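Long-range contacts in putative thioesterase (Novosphingobium aromaticivorans, PDB 3CJY), which probably hydrolyses acyl-CoA thioesters with a double hotdog fold, and binds a calcium ion: residues E50-P55 and T85-R90; R54-G59 and I105-R110; A42-V47 and F101-S106; L75-L80 and A89-T94. One frame throughout, in Å; residues are numbered along the deposited sequence.

Interaction 1. Residues E50-P55 and T85-R90; sequences ETVGRP and TLAQAR. With CA (calcium ion), chain B.
The C-terminal end of the hotdog helix 37-52 meets the sheet here, with Val52 of its last turn set against Ala87 at the start of strand 87-95. Val52 CG1 lies 3.6 Å from Ala87 CB; with CG1 anti to the backbone N (chi1 166°), this branch is the one that reaches the strand. No direct hydrogen bond joins 50-55 to 85-90. Gly53 is the first residue to leave helical angles, with a positive phi of 85°, a backbone setting in which a CB would press on the preceding carbonyl oxygen, and the chain turns off toward Arg54.

In a hotdog fold the sheet wraps round a long helix, and the loop leaving that helix here runs out past the start of strand 87-95. Arg54 follows it; in the conformer described, one of two modelled, its CD is 3.9 Å from Ala87 CB, so that the one methyl is shared between Val52 and the arginine chain. The chain bends at chi2 and chi3, and the guanidinium lies beside 85-86, with the carbonyl carbon of Leu86 over one of its faces. Water 1, in the guanidinium plane at its edge, accepts from Arg54 NH2 at 2.9 Å and donates to Thr85 O at 2.6 Å. Direct bonds from the guanidinium go to the intervening turn: NH1 to Gly83 O and, weakly, NH2 to Arg84 O.

One residue before Val52, the carbonyl oxygen Thr51 O binds the calcium ion at 2.3 Å. Water 2 is also a ligand, 2.3 Å from the calcium ion, and Asp14 OD1, from the N-terminal part of the chain, is another.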
loop_
_atom_site.group_PDB
_atom_site.type_symbol
_atom_site.label_atom_id
_atom_site.label_comp_id
_atom_site.label_asym_id
_atom_site.label_seq_id
_atom_site.Cartn_x
_atom_site.Cartn_y
_atom_site.Cartn_z
ATOM N N GLU A 50 9.844 -18.193 4.052
ATOM C CA GLU A 50 10.472 -19.530 4.079
ATOM C C GLU A 50 11.950 -19.408 3.680
ATOM O O GLU A 50 12.838 -20.080 4.221
ATOM C CB GLU A 50 9.678 -20.462 3.140
ATOM C CG GLU A 50 9.359 -21.854 3.694
ATOM C CD GLU A 50 10.398 -22.855 3.370
ATOM O OE1 GLU A 50 11.156 -22.583 2.409
ATOM O OE2 GLU A 50 10.458 -23.906 4.055
ATOM N N THR A 51 12.226 -18.530 2.735
ATOM C CA THR A 51 13.605 -18.327 2.278
ATOM C C THR A 51 14.390 -17.537 3.303
ATOM O O THR A 51 15.503 -17.897 3.624
ATOM C CB THR A 51 13.636 -17.571 0.959
ATOM O OG1 THR A 51 13.024 -18.385 -0.035
ATOM C CG2 THR A 51 15.061 -17.223 0.549
ATOM N N VAL A 52 13.795 -16.503 3.875
ATOM C CA VAL A 52 14.506 -15.644 4.828
ATOM C C VAL A 52 14.528 -16.190 6.259
ATOM O O VAL A 52 15.458 -15.934 7.017
ATOM C CB VAL A 52 13.962 -14.192 4.778
ATOM C CG1 VAL A 52 14.435 -13.420 5.931
ATOM C CG2 VAL A 52 14.406 -13.521 3.472
ATOM N N GLY A 53 13.477 -16.893 6.642
ATOM C CA GLY A 53 13.410 -17.513 7.945
ATOM C C GLY A 53 12.910 -16.587 9.013
ATOM O O GLY A 53 13.235 -16.743 10.180
ATOM N N ARG A 54 12.082 -15.633 8.613
ATOM C CA ARG A 54 11.455 -14.751 9.573
ATOM C C ARG A 54 10.123 -14.284 9.007
ATOM O O ARG A 54 9.842 -14.443 7.818
ATOM C CB ARG A 54 12.368 -13.600 9.940
ATOM C CG ARG A 54 12.716 -12.736 8.793
ATOM C CD ARG A 54 14.159 -12.314 8.906
ATOM N NE ARG A 54 14.409 -11.448 10.045
ATOM C CZ ARG A 54 15.616 -10.991 10.355
ATOM N NH1 ARG A 54 16.664 -11.347 9.615
ATOM N NH2 ARG A 54 15.782 -10.190 11.395
ATOM N N PRO A 55 9.292 -13.716 9.869
ATOM C CA PRO A 55 7.942 -13.358 9.464
ATOM C C PRO A 55 7.809 -12.057 8.683
ATOM O O PRO A 55 8.619 -11.148 8.825
ATOM C CB PRO A 55 7.181 -13.250 10.798
ATOM C CG PRO A 55 8.198 -13.180 11.840
ATOM C CD PRO A 55 9.562 -13.451 11.282
ATOM N N THR A 85 17.947 -6.795 12.387
ATOM C CA THR A 85 16.655 -6.212 12.721
ATOM C C THR A 85 15.608 -6.365 11.622
ATOM O O THR A 85 14.404 -6.396 11.901
ATOM C CB THR A 85 16.788 -4.712 13.037
ATOM O OG1 THR A 85 16.681 -3.951 11.842
ATOM C CG2 THR A 85 18.112 -4.396 13.706
ATOM N N LEU A 86 16.091 -6.507 10.389
ATOM C CA LEU A 86 15.235 -6.489 9.198
ATOM C C LEU A 86 15.800 -7.232 7.991
ATOM O O LEU A 86 17.009 -7.332 7.786
ATOM C CB LEU A 86 15.022 -4.983 8.866
ATOM C CG LEU A 86 14.267 -4.310 7.718
ATOM C CD1 LEU A 86 15.155 -4.083 6.529
ATOM C CD2 LEU A 86 12.985 -5.028 7.342
ATOM N N ALA A 87 14.894 -7.810 7.216
ATOM C CA ALA A 87 15.252 -8.413 5.959
ATOM C C ALA A 87 14.305 -7.893 4.886
ATOM O O ALA A 87 13.144 -7.519 5.157
ATOM C CB ALA A 87 15.215 -9.937 6.041
ATOM N N GLN A 88 14.849 -7.810 3.687
ATOM C CA GLN A 88 14.071 -7.428 2.516
ATOM C C GLN A 88 14.323 -8.349 1.370
ATOM O O GLN A 88 15.449 -8.806 1.147
ATOM C CB GLN A 88 14.349 -6.015 2.133
ATOM C CG GLN A 88 13.857 -5.123 3.240
ATOM C CD GLN A 88 13.952 -3.729 2.855
ATOM O OE1 GLN A 88 14.961 -3.378 2.267
ATOM N NE2 GLN A 88 12.913 -2.896 3.145
ATOM N N ALA A 89 13.246 -8.650 0.663
ATOM C CA ALA A 89 13.313 -9.571 -0.470
ATOM C C ALA A 89 12.416 -9.089 -1.583
ATOM O O ALA A 89 11.562 -8.235 -1.373
ATOM C CB ALA A 89 12.822 -10.930 -0.047
ATOM N N ARG A 90 12.703 -9.607 -2.767
ATOM C CA ARG A 90 11.853 -9.460 -3.932
ATOM C C ARG A 90 11.472 -10.860 -4.427
ATOM O O ARG A 90 12.301 -11.767 -4.420
ATOM C CB ARG A 90 12.581 -8.733 -5.036
ATOM C CG ARG A 90 12.818 -7.304 -4.717
ATOM C CD ARG A 90 13.102 -6.524 -5.993
ATOM N NE ARG A 90 14.365 -6.931 -6.561
ATOM C CZ ARG A 90 15.114 -6.114 -7.295
ATOM N NH1 ARG A 90 14.712 -4.862 -7.512
ATOM N NH2 ARG A 90 16.278 -6.535 -7.774
HETATM CA CA CA B . 17.437 -19.197 3.492
HETATM O O HOH W 1 13.798 -8.718 12.986
HETATM O O HOH W 2 18.536 -17.280 2.862
#

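Interaction 2. Residues R54-G59 and I105-R110; sequences RPVVQG and ISLGMR
A classic beta bulge interrupts the pairing of 54-59 with 105-110: Val57 and Gln58 both face Ser106, whose carbonyl oxygen takes two N-H groups. Val57 N binds Ser106 O at 2.8 Å, tilted 26° from the carbonyl plane, whereas the bond from Gln58 N, at 3.3 Å, is weak. The return bond, from Ser106 N to Gln58 O, is 2.9 Å long and nearly along the C=O axis. Before the bulge Val56 pairs with Leu107, and after it Gly59 pairs with Ile105, both as antiparallel non-hydrogen-bonded pairs. Beyond strand 98-107, Gly108 N continues the ladder with a bond of 2.8 Å to Pro55 O.

Val56, Ile105 and Leu107 turn to the face covered by helix 37-52. Val56 CG2 touches two methyls, 3.9 Å from both Ile105 CG2 and Leu107 CD2. Leu107 CB also touches Arg54 CG (3.6 Å), the two side chains crossing obliquely. At the outer end Pro55 CG packs on CB of selenomethionine Met109, at about a right angle, while water 1, held by Arg54, also accepts from Met109 N.

On the other face of the sheet a bend at chi2 (80°) turns Gln58 CD back toward Ser106, and NE2 gives Ser106 OG a hydrogen bond of 2.8 Å that lies close to its own amide plane. The same NE2 also bonds Gln62 OE1 of the second subunit. The bulge thus keeps its buried polar groups paired through Ser106, while the buried Arg54 O, without a polar partner and against Leu107 CD2, probably carries some energetic cost.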
loop_
_atom_site.group_PDB
_atom_site.type_symbol
_atom_site.label_atom_id
_atom_site.label_comp_id
_atom_site.label_asym_id
_atom_site.label_seq_id
_atom_site.Cartn_x
_atom_site.Cartn_y
_atom_site.Cartn_z
ATOM N N ARG A 54 12.082 -15.633 8.613
ATOM C CA ARG A 54 11.455 -14.751 9.573
ATOM C C ARG A 54 10.123 -14.284 9.007
ATOM O O ARG A 54 9.842 -14.443 7.818
ATOM C CB ARG A 54 12.368 -13.600 9.940
ATOM C CG ARG A 54 12.716 -12.736 8.793
ATOM C CD ARG A 54 14.159 -12.314 8.906
ATOM N NE ARG A 54 14.409 -11.448 10.045
ATOM C CZ ARG A 54 15.616 -10.991 10.355
ATOM N NH1 ARG A 54 16.664 -11.347 9.615
ATOM N NH2 ARG A 54 15.782 -10.190 11.395
ATOM N N PRO A 55 9.292 -13.716 9.869
ATOM C CA PRO A 55 7.942 -13.358 9.464
ATOM C C PRO A 55 7.809 -12.057 8.683
ATOM O O PRO A 55 8.619 -11.148 8.825
ATOM C CB PRO A 55 7.181 -13.250 10.798
ATOM C CG PRO A 55 8.198 -13.180 11.840
ATOM C CD PRO A 55 9.562 -13.451 11.282
ATOM N N VAL A 56 6.793 -12.002 7.846
ATOM C CA VAL A 56 6.553 -10.837 7.031
ATOM C C VAL A 56 5.984 -9.707 7.839
ATOM O O VAL A 56 5.166 -9.917 8.711
ATOM C CB VAL A 56 5.549 -11.178 5.885
ATOM C CG1 VAL A 56 5.006 -9.919 5.208
ATOM C CG2 VAL A 56 6.212 -12.131 4.858
ATOM N N VAL A 57 6.471 -8.508 7.548
ATOM C CA VAL A 57 5.946 -7.254 8.101
ATOM C C VAL A 57 5.038 -6.615 7.072
ATOM O O VAL A 57 3.945 -6.168 7.365
ATOM C CB VAL A 57 7.094 -6.286 8.516
ATOM C CG1 VAL A 57 6.622 -4.865 8.773
ATOM C CG2 VAL A 57 7.921 -6.868 9.636
ATOM N N GLN A 58 5.482 -6.570 5.819
ATOM C CA GLN A 58 4.635 -5.987 4.776
ATOM C C GLN A 58 5.071 -6.436 3.439
ATOM O O GLN A 58 6.211 -6.798 3.243
ATOM C CB GLN A 58 4.637 -4.435 4.827
ATOM C CG GLN A 58 5.934 -3.708 4.519
ATOM C CD GLN A 58 6.255 -3.557 3.064
ATOM O OE1 GLN A 58 5.360 -3.468 2.214
ATOM N NE2 GLN A 58 7.557 -3.510 2.759
ATOM N N GLY A 59 4.169 -6.387 2.485
ATOM C CA GLY A 59 4.556 -6.702 1.104
ATOM C C GLY A 59 3.677 -5.972 0.097
ATOM O O GLY A 59 2.537 -5.613 0.376
ATOM N N ILE A 105 8.980 -7.246 -0.359
ATOM C CA ILE A 105 8.557 -7.717 0.952
ATOM C C ILE A 105 9.602 -7.431 2.035
ATOM O O ILE A 105 10.816 -7.591 1.814
ATOM C CB ILE A 105 8.337 -9.263 0.885
ATOM C CG1 ILE A 105 7.301 -9.616 -0.201
ATOM C CG2 ILE A 105 7.904 -9.830 2.258
ATOM C CD1 ILE A 105 7.142 -11.061 -0.476
ATOM N N SER A 106 9.120 -6.938 3.173
ATOM C CA SER A 106 9.950 -6.684 4.352
ATOM C C SER A 106 9.597 -7.739 5.380
ATOM O O SER A 106 8.432 -8.062 5.565
ATOM C CB SER A 106 9.666 -5.320 4.993
ATOM O OG SER A 106 9.873 -4.302 4.062
ATOM N N LEU A 107 10.639 -8.240 6.035
ATOM C CA LEU A 107 10.523 -9.309 7.028
ATOM C C LEU A 107 11.295 -8.952 8.273
ATOM O O LEU A 107 12.299 -8.280 8.207
ATOM C CB LEU A 107 11.010 -10.643 6.459
ATOM C CG LEU A 107 10.378 -11.029 5.118
ATOM C CD1 LEU A 107 11.320 -10.635 3.961
ATOM C CD2 LEU A 107 10.062 -12.519 5.059
ATOM N N GLY A 108 10.776 -9.383 9.405
ATOM C CA GLY A 108 11.451 -9.133 10.667
ATOM C C GLY A 108 10.544 -9.330 11.843
ATOM O O GLY A 108 9.311 -9.402 11.727
HETATM N N MSE A 109 11.181 -9.388 12.993
HETATM C CA MSE A 109 10.466 -9.571 14.221
HETATM C C MSE A 109 11.487 -9.291 15.307
HETATM O O MSE A 109 12.469 -10.015 15.457
HETATM C CB MSE A 109 9.901 -10.994 14.289
HETATM C CG MSE A 109 8.894 -11.155 15.418
HETATM SE SE MSE A 109 8.335 -13.014 15.819
HETATM C CE MSE A 109 10.136 -13.812 15.884
ATOM N N ARG A 110 11.288 -8.185 16.001
ATOM C CA ARG A 110 12.226 -7.716 17.018
ATOM C C ARG A 110 11.743 -7.951 18.445
ATOM O O ARG A 110 10.577 -7.800 18.751
ATOM C CB ARG A 110 12.484 -6.259 16.764
ATOM C CG ARG A 110 12.974 -6.045 15.363
ATOM C CD ARG A 110 12.873 -4.612 15.022
ATOM N NE ARG A 110 13.847 -3.801 15.723
ATOM C CZ ARG A 110 13.726 -2.493 15.906
ATOM N NH1 ARG A 110 12.633 -1.882 15.504
ATOM N NH2 ARG A 110 14.681 -1.799 16.531
HETATM O O HOH W 1 13.798 -8.718 12.986
#

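Interaction 3. Residues A42-V47 and F101-S106; sequences ALALDV and FHSGIS
With CG1 anti to the carbonyl carbon (chi1 -57°) and CD1 carried on by an extended chi2 of 172°, Ile105 points its terminal methyl from strand 98-107 into helix 37-52. That methyl lies 3.4 Å from the backbone oxygen Ala44 O and 3.8 Å from Leu45 CD2. Leu45 starts out to the side of the helix, but its CD2 reaches back over the isoleucine, touching CG1 and CG2 as well as CD1; the two side chains cross at a slant. An alanine in place of Ile105 would probably leave a gap beneath the helix and deprive Leu45 CD2 of its neighbours on this strand.

Ala44 points toward the strand. Its CB lies 4.1 Å from Ser103 OG and 4.3 Å from Phe101 CE1, an approach oblique to the ring. The buried hydroxyl of Ser103 is satisfied by Val91 O on the adjacent strand.

The axes of 42-47 and 101-106 cross at -49°, with a closest approach of 9.5 Å. The strand thus forms part of the floor on which the hotdog helix rests, with strands 56-63 and 87-95 paired on its two sides, while Ala42 and Leu45 touch helix 178-185.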
loop_
_atom_site.group_PDB
_atom_site.type_symbol
_atom_site.label_atom_id
_atom_site.label_comp_id
_atom_site.label_asym_id
_atom_site.label_seq_id
_atom_site.Cartn_x
_atom_site.Cartn_y
_atom_site.Cartn_z
ATOM N N ALA A 42 -0.292 -14.255 -1.056
ATOM C CA ALA A 42 -0.033 -15.270 -0.026
ATOM C C ALA A 42 1.208 -16.088 -0.330
ATOM O O ALA A 42 2.048 -16.338 0.528
ATOM C CB ALA A 42 -1.236 -16.179 0.144
ATOM N N LEU A 43 1.314 -16.522 -1.588
ATOM C CA LEU A 43 2.419 -17.358 -2.062
ATOM C C LEU A 43 3.718 -16.586 -2.045
ATOM O O LEU A 43 4.761 -17.090 -1.658
ATOM C CB LEU A 43 2.097 -17.905 -3.463
ATOM C CG LEU A 43 1.117 -19.084 -3.556
ATOM C CD1 LEU A 43 0.410 -19.212 -4.917
ATOM C CD2 LEU A 43 1.838 -20.398 -3.191
ATOM N N ALA A 44 3.639 -15.335 -2.448
ATOM C CA ALA A 44 4.853 -14.501 -2.477
ATOM C C ALA A 44 5.367 -14.324 -1.042
ATOM O O ALA A 44 6.592 -14.444 -0.747
ATOM C CB ALA A 44 4.546 -13.166 -3.147
ATOM N N LEU A 45 4.442 -14.063 -0.122
ATOM C CA LEU A 45 4.832 -13.868 1.255
ATOM C C LEU A 45 5.325 -15.136 1.913
ATOM O O LEU A 45 6.218 -15.105 2.758
ATOM C CB LEU A 45 3.681 -13.316 2.068
ATOM C CG LEU A 45 3.072 -11.970 1.666
ATOM C CD1 LEU A 45 1.866 -11.691 2.582
ATOM C CD2 LEU A 45 4.121 -10.870 1.740
ATOM N N ASP A 46 4.761 -16.257 1.481
ATOM C CA ASP A 46 5.097 -17.565 2.028
ATOM C C ASP A 46 6.551 -17.914 1.663
ATOM O O ASP A 46 7.365 -18.194 2.532
ATOM C CB ASP A 46 4.122 -18.643 1.515
ATOM C CG ASP A 46 4.270 -19.968 2.252
ATOM O OD1 ASP A 46 3.832 -20.054 3.416
ATOM O OD2 ASP A 46 4.806 -20.924 1.673
ATOM N N VAL A 47 6.870 -17.787 0.382
ATOM C CA VAL A 47 8.209 -18.151 -0.134
ATOM C C VAL A 47 9.289 -17.212 0.432
ATOM O O VAL A 47 10.418 -17.632 0.705
ATOM C CB VAL A 47 8.252 -18.271 -1.697
ATOM C CG1 VAL A 47 7.294 -19.357 -2.124
ATOM C CG2 VAL A 47 7.963 -16.939 -2.448
ATOM N N PHE A 101 3.892 -11.449 -12.091
ATOM C CA PHE A 101 3.921 -10.500 -10.969
ATOM C C PHE A 101 5.324 -10.334 -10.408
ATOM O O PHE A 101 6.171 -11.160 -10.620
ATOM C CB PHE A 101 2.894 -10.840 -9.830
ATOM C CG PHE A 101 3.199 -12.098 -9.046
ATOM C CD1 PHE A 101 4.225 -12.140 -8.130
ATOM C CD2 PHE A 101 2.416 -13.214 -9.193
ATOM C CE1 PHE A 101 4.486 -13.296 -7.421
ATOM C CE2 PHE A 101 2.700 -14.376 -8.511
ATOM C CZ PHE A 101 3.722 -14.399 -7.619
ATOM N N HIS A 102 5.548 -9.196 -9.756
ATOM C CA HIS A 102 6.777 -8.945 -9.015
ATOM C C HIS A 102 6.386 -8.260 -7.716
ATOM O O HIS A 102 5.379 -7.547 -7.622
ATOM C CB HIS A 102 7.820 -8.165 -9.806
ATOM C CG HIS A 102 7.428 -6.743 -10.068
ATOM N ND1 HIS A 102 7.815 -5.702 -9.238
ATOM C CD2 HIS A 102 6.705 -6.186 -11.068
ATOM C CE1 HIS A 102 7.314 -4.570 -9.713
ATOM N NE2 HIS A 102 6.645 -4.835 -10.821
ATOM N N SER A 103 7.211 -8.446 -6.697
ATOM C CA SER A 103 6.896 -7.938 -5.366
ATOM C C SER A 103 8.107 -7.576 -4.546
ATOM O O SER A 103 9.209 -8.039 -4.783
ATOM C CB SER A 103 6.098 -8.980 -4.600
ATOM O OG SER A 103 6.896 -10.109 -4.440
ATOM N N GLY A 104 7.833 -6.749 -3.557
ATOM C CA GLY A 104 8.810 -6.312 -2.553
ATOM C C GLY A 104 8.217 -6.580 -1.187
ATOM O O GLY A 104 7.079 -6.230 -0.911
ATOM N N ILE A 105 8.980 -7.246 -0.359
ATOM C CA ILE A 105 8.557 -7.717 0.952
ATOM C C ILE A 105 9.602 -7.431 2.035
ATOM O O ILE A 105 10.816 -7.591 1.814
ATOM C CB ILE A 105 8.337 -9.263 0.885
ATOM C CG1 ILE A 105 7.301 -9.616 -0.201
ATOM C CG2 ILE A 105 7.904 -9.830 2.258
ATOM C CD1 ILE A 105 7.142 -11.061 -0.476
ATOM N N SER A 106 9.120 -6.938 3.173
ATOM C CA SER A 106 9.950 -6.684 4.352
ATOM C C SER A 106 9.597 -7.739 5.380
ATOM O O SER A 106 8.432 -8.062 5.565
ATOM C CB SER A 106 9.666 -5.320 4.993
ATOM O OG SER A 106 9.873 -4.302 4.062
#

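Interaction 4. Residues L75-L80 and A89-T94; sequences LTVEVL and ARVAGT
Strand segments 75-79 and 89-94 run antiparallel, their axes 4.6 Å apart at closest and 162° between directions. Thr76 with Ala92 and Glu78 with Arg90 are hydrogen-bonded pairs, each closed by two backbone bonds; that from Glu78 N to Arg90 O is 2.8 Å and nearly straight at 175°.

Arg90 lies alongside Glu78 and grips it side-on in a salt bridge: NH2 and NE both donate to OE1, at 2.8 and 3.0 Å. The oxygen lies in the guanidinium plane, but both nitrogens approach it from one face of the carboxylate, whose plane is turned 38° from theirs. Leu80 CD2 sits over one guanidinium face, and its CD1 lies 3.9 Å from Arg90 CG. A methionine in place of Arg90 would probably leave the Glu78 carboxylate without its charged mate and freer to turn.

On the same face, water 3 bridges Thr76 OG1, Ala92 O and Thr94 OG1. The opposite face is apolar: Val77 and Val91 stand side by side, CG2 to CG2 at 4.2 Å, and Leu75 CD2 crosses to Val91 CG1. Leu75, Val77 and Val91 all touch Val47 of helix 37-52, giving the two-faced antiparallel sheet of a hotdog domain, apolar toward the helix, with the Glu78-Arg90 pair on the reverse, where His102 of the second subunit packs on Arg90.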
loop_
_atom_site.group_PDB
_atom_site.type_symbol
_atom_site.label_atom_id
_atom_site.label_comp_id
_atom_site.label_asym_id
_atom_site.label_seq_id
_atom_site.Cartn_x
_atom_site.Cartn_y
_atom_site.Cartn_z
ATOM N N LEU A 75 8.067 -19.300 -8.582
ATOM C CA LEU A 75 8.390 -18.150 -7.758
ATOM C C LEU A 75 9.866 -18.145 -7.450
ATOM O O LEU A 75 10.429 -19.160 -7.059
ATOM C CB LEU A 75 7.586 -18.127 -6.470
ATOM C CG LEU A 75 6.066 -18.169 -6.548
ATOM C CD1 LEU A 75 5.569 -19.591 -6.297
ATOM C CD2 LEU A 75 5.489 -17.263 -5.494
ATOM N N THR A 76 10.493 -16.998 -7.709
ATOM C CA THR A 76 11.912 -16.805 -7.467
ATOM C C THR A 76 12.107 -15.676 -6.460
ATOM O O THR A 76 11.586 -14.582 -6.620
ATOM C CB THR A 76 12.670 -16.524 -8.756
ATOM O OG1 THR A 76 12.390 -17.562 -9.699
ATOM C CG2 THR A 76 14.182 -16.501 -8.510
ATOM N N VAL A 77 12.867 -15.985 -5.428
ATOM C CA VAL A 77 13.153 -15.056 -4.331
ATOM C C VAL A 77 14.567 -14.512 -4.345
ATOM O O VAL A 77 15.531 -15.272 -4.452
ATOM C CB VAL A 77 12.993 -15.741 -2.979
ATOM C CG1 VAL A 77 13.139 -14.737 -1.833
ATOM C CG2 VAL A 77 11.662 -16.475 -2.876
ATOM N N GLU A 78 14.667 -13.187 -4.261
ATOM C CA GLU A 78 15.937 -12.497 -4.151
ATOM C C GLU A 78 15.971 -11.765 -2.821
ATOM O O GLU A 78 15.138 -10.912 -2.559
ATOM C CB GLU A 78 16.081 -11.468 -5.269
ATOM C CG GLU A 78 17.351 -10.640 -5.182
ATOM C CD GLU A 78 17.419 -9.550 -6.263
ATOM O OE1 GLU A 78 16.362 -9.105 -6.755
ATOM O OE2 GLU A 78 18.539 -9.110 -6.599
ATOM N N VAL A 79 16.982 -12.049 -2.013
ATOM C CA VAL A 79 17.142 -11.380 -0.743
ATOM C C VAL A 79 18.053 -10.168 -0.965
ATOM O O VAL A 79 19.228 -10.288 -1.349
ATOM C CB VAL A 79 17.712 -12.335 0.338
ATOM C CG1 VAL A 79 17.846 -11.600 1.645
ATOM C CG2 VAL A 79 16.822 -13.579 0.469
ATOM N N LEU A 80 17.501 -8.992 -0.741
ATOM C CA LEU A 80 18.236 -7.744 -0.940
ATOM C C LEU A 80 19.051 -7.418 0.318
ATOM O O LEU A 80 20.082 -6.764 0.249
ATOM C CB LEU A 80 17.296 -6.589 -1.263
ATOM C CG LEU A 80 16.373 -6.753 -2.448
ATOM C CD1 LEU A 80 15.503 -5.497 -2.615
ATOM C CD2 LEU A 80 17.139 -7.045 -3.750
ATOM N N ALA A 89 13.246 -8.650 0.663
ATOM C CA ALA A 89 13.313 -9.571 -0.470
ATOM C C ALA A 89 12.416 -9.089 -1.583
ATOM O O ALA A 89 11.562 -8.235 -1.373
ATOM C CB ALA A 89 12.822 -10.930 -0.047
ATOM N N ARG A 90 12.703 -9.607 -2.767
ATOM C CA ARG A 90 11.853 -9.460 -3.932
ATOM C C ARG A 90 11.472 -10.860 -4.427
ATOM O O ARG A 90 12.301 -11.767 -4.420
ATOM C CB ARG A 90 12.581 -8.733 -5.036
ATOM C CG ARG A 90 12.818 -7.304 -4.717
ATOM C CD ARG A 90 13.102 -6.524 -5.993
ATOM N NE ARG A 90 14.365 -6.931 -6.561
ATOM C CZ ARG A 90 15.114 -6.114 -7.295
ATOM N NH1 ARG A 90 14.712 -4.862 -7.512
ATOM N NH2 ARG A 90 16.278 -6.535 -7.774
ATOM N N VAL A 91 10.240 -11.002 -4.871
ATOM C CA VAL A 91 9.711 -12.246 -5.385
ATOM C C VAL A 91 9.063 -12.033 -6.728
ATOM O O VAL A 91 8.160 -11.255 -6.868
ATOM C CB VAL A 91 8.663 -12.904 -4.459
ATOM C CG1 VAL A 91 8.195 -14.246 -5.069
ATOM C CG2 VAL A 91 9.219 -13.102 -3.018
ATOM N N ALA A 92 9.551 -12.781 -7.704
ATOM C CA ALA A 92 9.015 -12.740 -9.044
ATOM C C ALA A 92 8.228 -14.015 -9.300
ATOM O O ALA A 92 8.703 -15.146 -9.031
ATOM C CB ALA A 92 10.147 -12.621 -10.095
ATOM N N GLY A 93 7.059 -13.817 -9.884
ATOM C CA GLY A 93 6.230 -14.917 -10.337
ATOM C C GLY A 93 6.253 -14.955 -11.844
ATOM O O GLY A 93 6.135 -13.924 -12.534
ATOM N N THR A 94 6.485 -16.150 -12.361
ATOM C CA THR A 94 6.555 -16.379 -13.802
ATOM C C THR A 94 5.874 -17.672 -14.159
ATOM O O THR A 94 5.870 -18.625 -13.384
ATOM C CB THR A 94 8.030 -16.492 -14.325
ATOM O OG1 THR A 94 8.714 -17.472 -13.548
ATOM C CG2 THR A 94 8.761 -15.208 -14.207
HETATM O O HOH W 3 9.882 -16.633 -11.188
#

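In the fold
All four contacts lie in the N-terminal hotdog repeat. Interaction 3 is the buried one of helix against sheet, and interaction 1 uses the C-terminal end of the same helix; neither has a direct hydrogen bond across it, but interaction 1, at the surface, is bridged by water and lies beside the calcium ion. Interactions 2 and 4 are strand pairings, the first mostly buried and bulged, the second regular and partly exposed, with a salt bridge on its outer face. Strands 87-95 and 98-107 join them: Ala89 N lies 2.9 Å from Ile105 O, a probable hydrogen bond linking the two ladders. Ile105 serves interactions 2 and 3, while Arg54 and water 1 are common to 1 and 2. Each contact also touches the second subunit.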